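Local coordinates for protein glycogen synthase (PDB 6GNF) that belongs to the starch and bacterial glycogen synthases, two-domain glycosyltransferases of the GT-B fold, and binds adenosine-5'-diphosphate and a glycan, at residues L179-Y184 with L217-Y223; F229-A234 with I246-M252; K259-L263 with V292-V296. One frame throughout, in Å; residues are numbered along the deposited sequence.

All three contacts belong to the starch synthase catalytic domain and come in series along the chain, interaction 1 closing before interaction 2 opens and interaction 2 before interaction 3. Helix 257-264 is the common element. It carries one side of interaction 3, continues from strand 251-256 of interaction 2, and also meets interaction 1, where L179 CD1 lies 3.7 Å from A260 O. F229 CD1 touches K259 CD at 4.0 Å, joining interaction 2 to interaction 3. Centres of interactions 1 and 3 are about 17 Å apart, those of 2 and 3 about 20 Å; interactions 1 and 2 do not touch. The helix thus lies between interaction 1, the three-stranded antiparallel sheet of interaction 2 and the main sheet.

Interaction 1: residues L179-Y184 with L217-Y223; sequences LYLKEY and LNLPAKY
L179 and L219 meet at the apolar centre of this contact, where L179 CD2 lies 3.9 Å from L219 CD1. The same L179 methyl rests 3.7 Å from Y223 CB, and the two side chains slide past each other in opposite directions, which brings L179 CB over one face of the Y223 ring near its rim. The other methyl of L219, CD2, touches Y180 CE1 at 3.7 Å, its branch crossing the tyrosine at about a right angle. A branched leucine suits position 219 because one methyl meets L179 while the other meets Y180.

Helix 177-186 belongs to the beta-alpha-beta crossover between the adjacent parallel strands 166-170 and 195-200 of the large sheet in this Rossmann-like domain, and the loop ahead of helix 224-227 packs along it.

Farther out, two tyrosines one turn after the other grip successive loop carbonyls. Y180 OH donates 2.6 Å to L217 O, in the carbonyl plane and on a lone pair, and Y184 OH donates 2.8 Å to N218 O from 24° off that plane. Y180 CD1 lies over one face of the Y184 ring, toward its rim. On the opposite flank, E183 has CG anti to its backbone N (chi1 -172°) and a bend at chi2, a shape that lays its carboxyl group against P220 and leaves OE1 at the edge of the Y223 ring. Carboxylate and ring planes stand 79° apart. A water donates 3.0 Å to E183 OE1 and accepts from K222 NZ at 2.9 Å, linking opposite charges that are too far apart for a salt bridge.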
ATOM      1  N   LEU A 179      -7.573   6.335 -20.375  1.00 47.84           N
ATOM      2  CA  LEU A 179      -7.852   5.945 -21.751  1.00 47.25           C
ATOM      3  C   LEU A 179      -9.353   5.973 -22.006  1.00 47.84           C
ATOM      4  O   LEU A 179      -9.801   6.490 -23.033  1.00 49.92           O
ATOM      5  CB  LEU A 179      -7.283   4.561 -22.079  1.00 47.65           C
ATOM      6  CG  LEU A 179      -5.764   4.497 -22.278  1.00 48.14           C
ATOM      7  CD1 LEU A 179      -5.012   4.708 -20.978  1.00 49.08           C
ATOM      8  CD2 LEU A 179      -5.357   3.170 -22.894  1.00 49.42           C
ATOM      9  N   TYR A 180     -10.132   5.408 -21.087  1.00 45.94           N
ATOM     10  CA  TYR A 180     -11.586   5.419 -21.217  1.00 44.97           C
ATOM     11  C   TYR A 180     -12.148   6.841 -21.157  1.00 46.15           C
ATOM     12  O   TYR A 180     -13.080   7.167 -21.893  1.00 45.99           O
ATOM     13  CB  TYR A 180     -12.248   4.559 -20.146  1.00 43.75           C
ATOM     14  CG  TYR A 180     -12.007   3.080 -20.313  1.00 44.47           C
ATOM     15  CD1 TYR A 180     -12.379   2.424 -21.478  1.00 46.81           C
ATOM     16  CD2 TYR A 180     -11.422   2.329 -19.303  1.00 44.14           C
ATOM     17  CE1 TYR A 180     -12.164   1.062 -21.638  1.00 48.37           C
ATOM     18  CE2 TYR A 180     -11.203   0.967 -19.452  1.00 45.03           C
ATOM     19  CZ  TYR A 180     -11.570   0.336 -20.619  1.00 47.62           C
ATOM     20  OH  TYR A 180     -11.352  -1.016 -20.768  1.00 46.79           O
ATOM     21  N   LEU A 181     -11.570   7.680 -20.301  1.00 44.09           N
ATOM     22  CA  LEU A 181     -11.957   9.090 -20.221  1.00 44.51           C
ATOM     23  C   LEU A 181     -11.866   9.753 -21.590  1.00 44.44           C
ATOM     24  O   LEU A 181     -12.775  10.468 -22.012  1.00 46.13           O
ATOM     25  CB  LEU A 181     -11.055   9.846 -19.240  1.00 42.54           C
ATOM     26  CG  LEU A 181     -11.278  11.352 -19.139  1.00 42.75           C
ATOM     27  CD1 LEU A 181     -12.703  11.659 -18.704  1.00 42.94           C
ATOM     28  CD2 LEU A 181     -10.288  11.988 -18.187  1.00 43.21           C
ATOM     29  N   LYS A 182     -10.740   9.553 -22.261  1.00 46.00           N
ATOM     30  CA  LYS A 182     -10.544  10.109 -23.600  1.00 47.14           C
ATOM     31  C   LYS A 182     -11.474   9.505 -24.628  1.00 48.29           C
ATOM     32  O   LYS A 182     -12.077  10.224 -25.426  1.00 48.90           O
ATOM     33  CB  LYS A 182      -9.113   9.896 -24.063  1.00 47.91           C
ATOM     34  CG  LYS A 182      -8.155  10.777 -23.316  1.00 47.69           C
ATOM     35  CD  LYS A 182      -6.724  10.519 -23.717  1.00 49.80           C
ATOM     36  CE  LYS A 182      -5.826  11.450 -22.933  1.00 49.66           C
ATOM     37  NZ  LYS A 182      -4.417  11.192 -23.273  1.00 54.22           N
ATOM     38  N   GLU A 183     -11.548   8.180 -24.645  1.00 48.96           N
ATOM     39  CA  GLU A 183     -12.239   7.490 -25.723  1.00 49.28           C
ATOM     40  C   GLU A 183     -13.753   7.567 -25.612  1.00 49.30           C
ATOM     41  O   GLU A 183     -14.408   7.880 -26.593  1.00 52.25           O
ATOM     42  CB  GLU A 183     -11.784   6.031 -25.802  1.00 48.72           C
ATOM     43  CG  GLU A 183     -12.302   5.276 -27.018  1.00 50.32           C
ATOM     44  CD  GLU A 183     -11.924   5.922 -28.346  1.00 53.26           C
ATOM     45  OE1 GLU A 183     -10.911   6.667 -28.422  1.00 54.08           O
ATOM     46  OE2 GLU A 183     -12.633   5.670 -29.336  1.00 55.24           O
ATOM     47  N   TYR A 184     -14.293   7.305 -24.431  1.00 48.87           N
ATOM     48  CA  TYR A 184     -15.736   7.224 -24.248  1.00 49.43           C
ATOM     49  C   TYR A 184     -16.388   8.560 -23.909  1.00 47.28           C
ATOM     50  O   TYR A 184     -17.571   8.710 -24.130  1.00 48.55           O
ATOM     51  CB  TYR A 184     -16.071   6.249 -23.114  1.00 52.06           C
ATOM     52  CG  TYR A 184     -15.760   4.781 -23.352  1.00 54.47           C
ATOM     53  CD1 TYR A 184     -15.079   4.335 -24.490  1.00 55.69           C
ATOM     54  CD2 TYR A 184     -16.125   3.835 -22.394  1.00 57.25           C
ATOM     55  CE1 TYR A 184     -14.798   2.985 -24.672  1.00 57.26           C
ATOM     56  CE2 TYR A 184     -15.856   2.483 -22.572  1.00 59.10           C
ATOM     57  CZ  TYR A 184     -15.189   2.059 -23.703  1.00 60.25           C
ATOM     58  OH  TYR A 184     -14.925   0.718 -23.853  1.00 63.40           O
ATOM     59  N   LEU A 217     -10.490  -5.230 -23.510  1.00 50.92           N
ATOM     60  CA  LEU A 217     -10.461  -3.842 -23.032  1.00 49.54           C
ATOM     61  C   LEU A 217     -11.489  -2.927 -23.703  1.00 49.46           C
ATOM     62  O   LEU A 217     -11.797  -1.870 -23.176  1.00 49.96           O
ATOM     63  CB  LEU A 217      -9.055  -3.259 -23.218  1.00 50.02           C
ATOM     64  CG  LEU A 217      -7.933  -4.046 -22.532  1.00 50.20           C
ATOM     65  CD1 LEU A 217      -6.597  -3.359 -22.744  1.00 50.55           C
ATOM     66  CD2 LEU A 217      -8.221  -4.207 -21.049  1.00 48.82           C
ATOM     67  N   ASN A 218     -12.024  -3.341 -24.848  1.00 52.78           N
ATOM     68  CA  ASN A 218     -12.917  -2.499 -25.658  1.00 55.58           C
ATOM     69  C   ASN A 218     -12.357  -1.117 -25.934  1.00 54.90           C
ATOM     70  O   ASN A 218     -13.047  -0.108 -25.722  1.00 51.80           O
ATOM     71  CB  ASN A 218     -14.296  -2.362 -25.010  1.00 56.87           C
ATOM     72  CG  ASN A 218     -15.006  -3.685 -24.886  1.00 59.02           C
ATOM     73  OD1 ASN A 218     -15.494  -4.245 -25.870  1.00 59.61           O
ATOM     74  ND2 ASN A 218     -15.102  -4.179 -23.663  1.00 59.86           N
ATOM     75  N   LEU A 219     -11.112  -1.092 -26.396  1.00 54.13           N
ATOM     76  CA  LEU A 219     -10.471   0.133 -26.810  1.00 52.81           C
ATOM     77  C   LEU A 219     -10.003  -0.025 -28.242  1.00 54.54           C
ATOM     78  O   LEU A 219      -9.552  -1.104 -28.640  1.00 55.83           O
ATOM     79  CB  LEU A 219      -9.279   0.427 -25.918  1.00 52.69           C
ATOM     80  CG  LEU A 219      -9.586   0.885 -24.502  1.00 50.91           C
ATOM     81  CD1 LEU A 219      -8.325   0.837 -23.661  1.00 50.83           C
ATOM     82  CD2 LEU A 219     -10.171   2.291 -24.498  1.00 50.82           C
ATOM     83  N   PRO A 220     -10.055   1.066 -29.015  1.00 52.75           N
ATOM     84  CA  PRO A 220      -9.563   1.000 -30.377  1.00 52.46           C
ATOM     85  C   PRO A 220      -8.040   0.895 -30.449  1.00 53.20           C
ATOM     86  O   PRO A 220      -7.358   1.017 -29.431  1.00 54.17           O
ATOM     87  CB  PRO A 220     -10.069   2.302 -30.994  1.00 52.69           C
ATOM     88  CG  PRO A 220     -10.215   3.237 -29.850  1.00 52.03           C
ATOM     89  CD  PRO A 220     -10.516   2.414 -28.641  1.00 51.18           C
ATOM     90  N   ALA A 221      -7.538   0.595 -31.641  1.00 53.34           N
ATOM     91  CA  ALA A 221      -6.137   0.297 -31.837  1.00 54.96           C
ATOM     92  C   ALA A 221      -5.236   1.505 -31.631  1.00 57.89           C
ATOM     93  O   ALA A 221      -4.026   1.328 -31.524  1.00 55.51           O
ATOM     94  CB  ALA A 221      -5.913  -0.290 -33.223  1.00 56.95           C
ATOM     95  N   LYS A 222      -5.795   2.714 -31.577  1.00 58.56           N
ATOM     96  CA  LYS A 222      -4.961   3.895 -31.346  1.00 59.35           C
ATOM     97  C   LYS A 222      -4.286   3.866 -29.977  1.00 54.73           C
ATOM     98  O   LYS A 222      -3.313   4.561 -29.771  1.00 53.93           O
ATOM     99  CB  LYS A 222      -5.744   5.196 -31.532  1.00 62.05           C
ATOM    100  CG  LYS A 222      -6.828   5.434 -30.508  1.00 63.99           C
ATOM    101  CD  LYS A 222      -7.713   6.600 -30.905  1.00 70.91           C
ATOM    102  CE  LYS A 222      -7.082   7.936 -30.553  1.00 74.37           C
ATOM    103  NZ  LYS A 222      -8.005   9.043 -30.932  1.00 77.60           N
ATOM    104  N   TYR A 223      -4.796   3.073 -29.036  1.00 52.88           N
ATOM    105  CA  TYR A 223      -4.149   2.936 -27.723  1.00 53.54           C
ATOM    106  C   TYR A 223      -3.198   1.736 -27.622  1.00 55.24           C
ATOM    107  O   TYR A 223      -2.617   1.485 -26.564  1.00 52.17           O
ATOM    108  CB  TYR A 223      -5.199   2.869 -26.626  1.00 53.33           C
ATOM    109  CG  TYR A 223      -6.075   4.095 -26.597  1.00 55.26           C
ATOM    110  CD1 TYR A 223      -5.639   5.281 -26.012  1.00 55.81           C
ATOM    111  CD2 TYR A 223      -7.326   4.078 -27.180  1.00 56.92           C
ATOM    112  CE1 TYR A 223      -6.445   6.413 -26.002  1.00 57.43           C
ATOM    113  CE2 TYR A 223      -8.131   5.197 -27.173  1.00 58.27           C
ATOM    114  CZ  TYR A 223      -7.689   6.359 -26.585  1.00 58.70           C
ATOM    115  OH  TYR A 223      -8.532   7.443 -26.598  1.00 65.46           O
TER
HETATM  116  O   HOH W   1     -10.837   9.014 -30.211  1.00 71.04           O

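Interaction 2: residues F229-A234 with I246-M252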
ATOM      1  N   PHE A 229       4.410  -3.471 -24.766  1.00 59.52           N
ATOM      2  CA  PHE A 229       5.495  -3.686 -23.823  1.00 61.83           C
ATOM      3  C   PHE A 229       6.281  -4.954 -24.146  1.00 64.40           C
ATOM      4  O   PHE A 229       5.700  -5.967 -24.530  1.00 64.27           O
ATOM      5  CB  PHE A 229       4.918  -3.794 -22.418  1.00 59.99           C
ATOM      6  CG  PHE A 229       5.943  -3.728 -21.333  1.00 60.81           C
ATOM      7  CD1 PHE A 229       6.633  -2.553 -21.083  1.00 61.00           C
ATOM      8  CD2 PHE A 229       6.198  -4.833 -20.537  1.00 62.11           C
ATOM      9  CE1 PHE A 229       7.572  -2.483 -20.063  1.00 61.14           C
ATOM     10  CE2 PHE A 229       7.134  -4.771 -19.523  1.00 63.39           C
ATOM     11  CZ  PHE A 229       7.822  -3.593 -19.286  1.00 62.82           C
ATOM     12  N   ASN A 230       7.599  -4.884 -23.989  1.00 66.64           N
ATOM     13  CA  ASN A 230       8.466  -6.034 -24.215  1.00 71.17           C
ATOM     14  C   ASN A 230       9.324  -6.323 -23.015  1.00 70.12           C
ATOM     15  O   ASN A 230       9.995  -5.431 -22.521  1.00 70.59           O
ATOM     16  CB  ASN A 230       9.384  -5.794 -25.405  1.00 75.45           C
ATOM     17  CG  ASN A 230       8.781  -6.274 -26.692  1.00 79.73           C
ATOM     18  OD1 ASN A 230       7.875  -5.646 -27.234  1.00 84.48           O
ATOM     19  ND2 ASN A 230       9.275  -7.398 -27.196  1.00 85.29           N
ATOM     20  N   THR A 231       9.369  -7.585 -22.605  1.00 72.08           N
ATOM     21  CA  THR A 231      10.121  -7.978 -21.420  1.00 74.68           C
ATOM     22  C   THR A 231      10.359  -9.478 -21.375  1.00 80.85           C
ATOM     23  O   THR A 231       9.743 -10.226 -22.140  1.00 81.71           O
ATOM     24  CB  THR A 231       9.379  -7.569 -20.134  1.00 72.66           C
ATOM     25  OG1 THR A 231      10.142  -7.926 -18.976  1.00 72.52           O
ATOM     26  CG2 THR A 231       8.010  -8.246 -20.047  1.00 71.60           C
ATOM     27  N   GLN A 232      11.213  -9.897 -20.443  1.00 84.75           N
ATOM     28  CA  GLN A 232      11.474 -11.312 -20.180  1.00 89.56           C
ATOM     29  C   GLN A 232      10.706 -11.827 -18.957  1.00 89.32           C
ATOM     30  O   GLN A 232      10.737 -13.017 -18.671  1.00 92.85           O
ATOM     31  CB  GLN A 232      12.968 -11.529 -19.970  1.00 93.14           C
ATOM     32  CG  GLN A 232      13.812 -11.163 -21.173  1.00 96.56           C
ATOM     33  CD  GLN A 232      15.284 -11.451 -20.941  1.00101.44           C
ATOM     34  OE1 GLN A 232      15.819 -11.164 -19.866  1.00 98.95           O
ATOM     35  NE2 GLN A 232      15.939 -12.049 -21.933  1.00107.10           N
ATOM     36  N   PHE A 233       9.978 -10.944 -18.276  1.00 87.42           N
ATOM     37  CA  PHE A 233       9.369 -11.258 -16.984  1.00 88.70           C
ATOM     38  C   PHE A 233       7.837 -11.060 -16.982  1.00 88.42           C
ATOM     39  O   PHE A 233       7.350  -9.962 -16.694  1.00 83.73           O
ATOM     40  CB  PHE A 233      10.028 -10.405 -15.888  1.00 89.97           C
ATOM     41  CG  PHE A 233      11.542 -10.414 -15.925  1.00 92.95           C
ATOM     42  CD1 PHE A 233      12.259 -11.567 -15.603  1.00 95.72           C
ATOM     43  CD2 PHE A 233      12.253  -9.268 -16.276  1.00 93.16           C
ATOM     44  CE1 PHE A 233      13.647 -11.573 -15.645  1.00 97.29           C
ATOM     45  CE2 PHE A 233      13.643  -9.272 -16.310  1.00 94.73           C
ATOM     46  CZ  PHE A 233      14.342 -10.426 -15.990  1.00 96.64           C
ATOM     47  N   ALA A 234       7.091 -12.119 -17.303  1.00 91.56           N
ATOM     48  CA  ALA A 234       5.621 -12.084 -17.239  1.00 91.88           C
ATOM     49  C   ALA A 234       5.138 -12.587 -15.879  1.00 91.37           C
ATOM     50  O   ALA A 234       5.852 -13.338 -15.209  1.00 91.60           O
ATOM     51  CB  ALA A 234       5.016 -12.928 -18.352  1.00 92.89           C
ATOM     52  N   ILE A 246       6.377 -16.606 -15.378  1.00110.44           N
ATOM     53  CA  ILE A 246       6.997 -16.992 -16.646  1.00113.36           C
ATOM     54  C   ILE A 246       8.170 -16.065 -16.975  1.00115.34           C
ATOM     55  O   ILE A 246       7.978 -14.966 -17.507  1.00115.00           O
ATOM     56  CB  ILE A 246       5.991 -16.982 -17.825  1.00113.93           C
ATOM     57  CG1 ILE A 246       4.761 -17.846 -17.509  1.00112.85           C
ATOM     58  CG2 ILE A 246       6.667 -17.466 -19.108  1.00115.98           C
ATOM     59  CD1 ILE A 246       3.619 -17.683 -18.492  1.00111.30           C
ATOM     60  N   THR A 247       9.378 -16.510 -16.628  1.00118.80           N
ATOM     61  CA  THR A 247      10.617 -15.892 -17.113  1.00119.29           C
ATOM     62  C   THR A 247      10.893 -16.470 -18.505  1.00122.41           C
ATOM     63  O   THR A 247      10.415 -17.558 -18.833  1.00124.15           O
ATOM     64  CB  THR A 247      11.801 -16.125 -16.135  1.00118.99           C
ATOM     65  OG1 THR A 247      11.771 -15.128 -15.107  1.00113.34           O
ATOM     66  CG2 THR A 247      13.161 -16.050 -16.830  1.00121.62           C
ATOM     67  N   SER A 248      11.636 -15.732 -19.327  1.00123.15           N
ATOM     68  CA  SER A 248      11.977 -16.182 -20.676  1.00124.98           C
ATOM     69  C   SER A 248      13.419 -15.805 -21.037  1.00125.45           C
ATOM     70  O   SER A 248      13.922 -14.786 -20.560  1.00124.09           O
ATOM     71  CB  SER A 248      10.995 -15.561 -21.669  1.00123.06           C
ATOM     72  OG  SER A 248      11.358 -15.825 -23.009  1.00128.44           O
ATOM     73  N   PRO A 249      14.096 -16.638 -21.859  1.00126.80           N
ATOM     74  CA  PRO A 249      15.384 -16.197 -22.400  1.00127.26           C
ATOM     75  C   PRO A 249      15.214 -15.029 -23.382  1.00126.17           C
ATOM     76  O   PRO A 249      16.080 -14.157 -23.451  1.00126.05           O
ATOM     77  CB  PRO A 249      15.926 -17.449 -23.109  1.00130.49           C
ATOM     78  CG  PRO A 249      14.731 -18.288 -23.397  1.00130.71           C
ATOM     79  CD  PRO A 249      13.757 -18.009 -22.290  1.00128.56           C
ATOM     80  N   GLU A 250      14.100 -15.014 -24.115  1.00123.61           N
ATOM     81  CA  GLU A 250      13.794 -13.949 -25.076  1.00120.96           C
ATOM     82  C   GLU A 250      12.856 -12.922 -24.461  1.00114.46           C
ATOM     83  O   GLU A 250      12.084 -13.257 -23.562  1.00114.62           O
ATOM     84  CB  GLU A 250      13.119 -14.524 -26.329  1.00122.74           C
ATOM     85  CG  GLU A 250      13.744 -15.797 -26.879  1.00127.58           C
ATOM     86  CD  GLU A 250      15.192 -15.619 -27.297  1.00132.73           C
ATOM     87  OE1 GLU A 250      15.762 -16.574 -27.875  1.00137.93           O
ATOM     88  OE2 GLU A 250      15.761 -14.530 -27.056  1.00130.54           O
ATOM     89  N   PRO A 251      12.906 -11.667 -24.949  1.00110.38           N
ATOM     90  CA  PRO A 251      11.896 -10.695 -24.535  1.00103.66           C
ATOM     91  C   PRO A 251      10.612 -10.837 -25.367  1.00 98.82           C
ATOM     92  O   PRO A 251      10.656 -10.738 -26.588  1.00 97.67           O
ATOM     93  CB  PRO A 251      12.584  -9.350 -24.776  1.00103.60           C
ATOM     94  CG  PRO A 251      13.608  -9.616 -25.841  1.00108.26           C
ATOM     95  CD  PRO A 251      13.819 -11.103 -25.961  1.00111.92           C
ATOM     96  N   MET A 252       9.488 -11.074 -24.696  1.00 92.32           N
ATOM     97  CA  MET A 252       8.226 -11.363 -25.364  1.00 91.09           C
ATOM     98  C   MET A 252       7.277 -10.162 -25.295  1.00 82.81           C
ATOM     99  O   MET A 252       7.357  -9.327 -24.389  1.00 76.44           O
ATOM    100  CB  MET A 252       7.569 -12.605 -24.751  1.00 96.49           C
ATOM    101  CG  MET A 252       7.051 -12.414 -23.330  1.00101.98           C
ATOM    102  SD  MET A 252       6.648 -13.979 -22.489  1.00114.06           S
ATOM    103  CE  MET A 252       8.019 -14.144 -21.351  1.00109.99           C
TER
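Q232 reaches across to the turn at S248-E250 with its chain extended beyond CG, the arm laid over backbone carbonyls; CG is 3.6 Å from E250 O. Glutamine's flexible chain and polar end suit such a partly exposed corner. Its CB lies over the centre of one face of the F233 ring, while T247 OG1 comes to the edge of that ring, 3.6 Å from CD1, the threonine and phenylalanine lying side by side and pointing the same way. The F233 side chain also meets I478 and P479, and T247 touches I478.

Both segments turn a corner here: strand 228-231 pairs with 251-256 in one antiparallel sheet, and 233-234 with 246-248 in a separate hairpin. T231 and M252 form a hydrogen-bonded pair, M252 N donating 2.7 Å to T231 O and T231 N donating 3.2 Å to M252 O. On the hairpin side A234 N donates 3.0 Å to I246 O. At the corner an ST turn helps fix the bend, T231 OG1 accepting from F233 N at 3.1 Å; the same oxygen is hydrogen-bonded to E288.

M252 holds CG between its backbone N and carbonyl carbon (chi1 69°), and a further bend at chi3 (105°) carries CE to 4.0 Å from Q232 O, near A234 CB. S248, with OG anti to its N (chi1 173°), turns its hydroxyl back into its own chain and donates 2.7 Å to E250 O.

Interaction 3: residues K259-L263 with V292-V296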
ATOM      1  N   LYS A 259       1.891   1.389 -17.793  1.00 51.42           N
ATOM      2  CA  LYS A 259       2.579   2.140 -18.841  1.00 52.07           C
ATOM      3  C   LYS A 259       1.596   3.032 -19.590  1.00 51.73           C
ATOM      4  O   LYS A 259       1.834   4.223 -19.724  1.00 52.51           O
ATOM      5  CB  LYS A 259       3.260   1.189 -19.816  1.00 52.92           C
ATOM      6  CG  LYS A 259       3.896   1.868 -21.024  1.00 56.22           C
ATOM      7  CD  LYS A 259       4.810   0.906 -21.764  1.00 58.96           C
ATOM      8  CE  LYS A 259       5.275   1.460 -23.103  1.00 61.73           C
ATOM      9  NZ  LYS A 259       4.175   1.536 -24.104  1.00 61.73           N
ATOM     10  N   ALA A 260       0.493   2.445 -20.054  1.00 50.98           N
ATOM     11  CA  ALA A 260      -0.539   3.201 -20.760  1.00 51.00           C
ATOM     12  C   ALA A 260      -1.110   4.314 -19.888  1.00 51.53           C
ATOM     13  O   ALA A 260      -1.394   5.405 -20.372  1.00 51.73           O
ATOM     14  CB  ALA A 260      -1.655   2.276 -21.232  1.00 51.71           C
ATOM     15  N   GLY A 261      -1.290   4.028 -18.601  1.00 51.95           N
ATOM     16  CA  GLY A 261      -1.770   5.018 -17.646  1.00 49.83           C
ATOM     17  C   GLY A 261      -0.814   6.186 -17.498  1.00 52.64           C
ATOM     18  O   GLY A 261      -1.232   7.355 -17.463  1.00 52.56           O
ATOM     19  N   PHE A 262       0.476   5.891 -17.386  1.00 54.26           N
ATOM     20  CA  PHE A 262       1.487   6.951 -17.336  1.00 58.01           C
ATOM     21  C   PHE A 262       1.446   7.818 -18.580  1.00 57.38           C
ATOM     22  O   PHE A 262       1.564   9.039 -18.493  1.00 58.61           O
ATOM     23  CB  PHE A 262       2.907   6.389 -17.190  1.00 61.14           C
ATOM     24  CG  PHE A 262       3.281   6.001 -15.788  1.00 66.09           C
ATOM     25  CD1 PHE A 262       2.716   6.627 -14.678  1.00 73.59           C
ATOM     26  CD2 PHE A 262       4.223   5.017 -15.576  1.00 67.93           C
ATOM     27  CE1 PHE A 262       3.079   6.259 -13.390  1.00 74.91           C
ATOM     28  CE2 PHE A 262       4.599   4.651 -14.297  1.00 69.72           C
ATOM     29  CZ  PHE A 262       4.026   5.273 -13.202  1.00 75.02           C
ATOM     30  N   LEU A 263       1.291   7.184 -19.736  1.00 55.69           N
ATOM     31  CA  LEU A 263       1.344   7.900 -21.005  1.00 54.82           C
ATOM     32  C   LEU A 263       0.085   8.707 -21.297  1.00 55.16           C
ATOM     33  O   LEU A 263       0.097   9.556 -22.177  1.00 56.92           O
ATOM     34  CB  LEU A 263       1.610   6.927 -22.162  1.00 54.76           C
ATOM     35  CG  LEU A 263       2.999   6.279 -22.173  1.00 56.07           C
ATOM     36  CD1 LEU A 263       3.082   5.185 -23.229  1.00 56.85           C
ATOM     37  CD2 LEU A 263       4.085   7.318 -22.397  1.00 56.87           C
ATOM     38  N   VAL A 292       9.692   5.436 -19.254  1.00 64.73           N
ATOM     39  CA  VAL A 292       8.346   5.995 -19.330  1.00 61.74           C
ATOM     40  C   VAL A 292       8.123   7.026 -18.220  1.00 61.18           C
ATOM     41  O   VAL A 292       7.640   8.121 -18.486  1.00 60.16           O
ATOM     42  CB  VAL A 292       7.266   4.897 -19.268  1.00 60.33           C
ATOM     43  CG1 VAL A 292       5.875   5.508 -19.206  1.00 59.56           C
ATOM     44  CG2 VAL A 292       7.374   3.972 -20.475  1.00 61.25           C
ATOM     45  N   ALA A 293       8.502   6.683 -16.991  1.00 62.46           N
ATOM     46  CA  ALA A 293       8.364   7.597 -15.853  1.00 60.74           C
ATOM     47  C   ALA A 293       9.154   8.892 -16.054  1.00 62.97           C
ATOM     48  O   ALA A 293       8.625   9.976 -15.799  1.00 61.48           O
ATOM     49  CB  ALA A 293       8.794   6.907 -14.569  1.00 61.07           C
ATOM     50  N   ARG A 294      10.393   8.769 -16.537  1.00 66.12           N
ATOM     51  CA  ARG A 294      11.204   9.929 -16.916  1.00 71.22           C
ATOM     52  C   ARG A 294      10.540  10.781 -17.985  1.00 71.48           C
ATOM     53  O   ARG A 294      10.547  11.999 -17.906  1.00 74.65           O
ATOM     54  CB  ARG A 294      12.557   9.503 -17.475  1.00 76.71           C
ATOM     55  CG  ARG A 294      13.593   9.204 -16.429  1.00 80.99           C
ATOM     56  CD  ARG A 294      14.979   9.190 -17.041  1.00 86.66           C
ATOM     57  NE  ARG A 294      15.137   8.202 -18.113  1.00 92.77           N
ATOM     58  CZ  ARG A 294      15.409   6.905 -17.935  1.00 96.76           C
ATOM     59  NH1 ARG A 294      15.542   6.383 -16.716  1.00 95.58           N
ATOM     60  NH2 ARG A 294      15.538   6.113 -18.995  1.00 99.11           N
ATOM     61  N   ASP A 295      10.074  10.125 -19.037  1.00 71.34           N
ATOM     62  CA  ASP A 295       9.422  10.799 -20.145  1.00 72.49           C
ATOM     63  C   ASP A 295       8.231  11.624 -19.658  1.00 71.63           C
ATOM     64  O   ASP A 295       8.092  12.789 -20.014  1.00 71.83           O
ATOM     65  CB  ASP A 295       8.964   9.756 -21.169  1.00 75.78           C
ATOM     66  CG  ASP A 295       8.300  10.367 -22.383  1.00 79.18           C
ATOM     67  OD1 ASP A 295       8.740  11.436 -22.854  1.00 84.81           O
ATOM     68  OD2 ASP A 295       7.325   9.754 -22.876  1.00 80.78           O
ATOM     69  N   VAL A 296       7.401  11.023 -18.815  1.00 68.35           N
ATOM     70  CA  VAL A 296       6.170  11.654 -18.355  1.00 65.99           C
ATOM     71  C   VAL A 296       6.418  12.604 -17.178  1.00 65.35           C
ATOM     72  O   VAL A 296       5.683  13.581 -17.014  1.00 64.12           O
ATOM     73  CB  VAL A 296       5.144  10.560 -17.998  1.00 66.54           C
ATOM     74  CG1 VAL A 296       4.022  11.084 -17.111  1.00 68.87           C
ATOM     75  CG2 VAL A 296       4.584   9.963 -19.279  1.00 65.71           C
TER
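V292 and F262 have the largest areas buried in this contact, and they meet directly. V292 CG1 stands anti to its backbone N (chi1 174°), a torsion that points this methyl at the root of the phenylalanine, 3.7 Å from F262 CB and 4.0 Å from F262 CD2. It approaches the ring obliquely. The second methyl, CG2, is turned back toward the start of its own helix and meets K259 of the other, whose aliphatic chain crosses it at about a right angle, with CG at 4.1 Å. A beta-branched valine thus serves two partners from a short stem, while the long lysine lends its methylenes here and sends NZ off to the backbone oxygens of D226 and S228.

One turn further on, V296 takes up the contact. Its CG2 lies 3.3 Å from F262 O, a methyl set against a main-chain carbonyl, and 4.1 Å from L263 CD2. That leucine methyl reaches between V292, D295 and V296, touching V292 CG1 at 4.1 Å and the carboxylate oxygen D295 OD2 at the same separation. The interface is therefore held by apolar contact, with the branched, apolar valines and L263 packed between the helices. The two helical segments run nearly in the same direction, at 11° to each other, with axes 9.8 Å apart at closest approach.

F262 and V296 both touch A268 of strand 267-270, which sets the two helices against the large sheet, and F262 continues inward to M198 and L200 of strand 195-200. Strands 267-270 and 298-300 are adjacent and parallel, and the chain between them, including helix 290-296, forms a beta-alpha-beta crossover of the Rossmann-like domain. Helix 273-281 backs the second helix through A293, and helix 224-227 borders the first through A260 and L263.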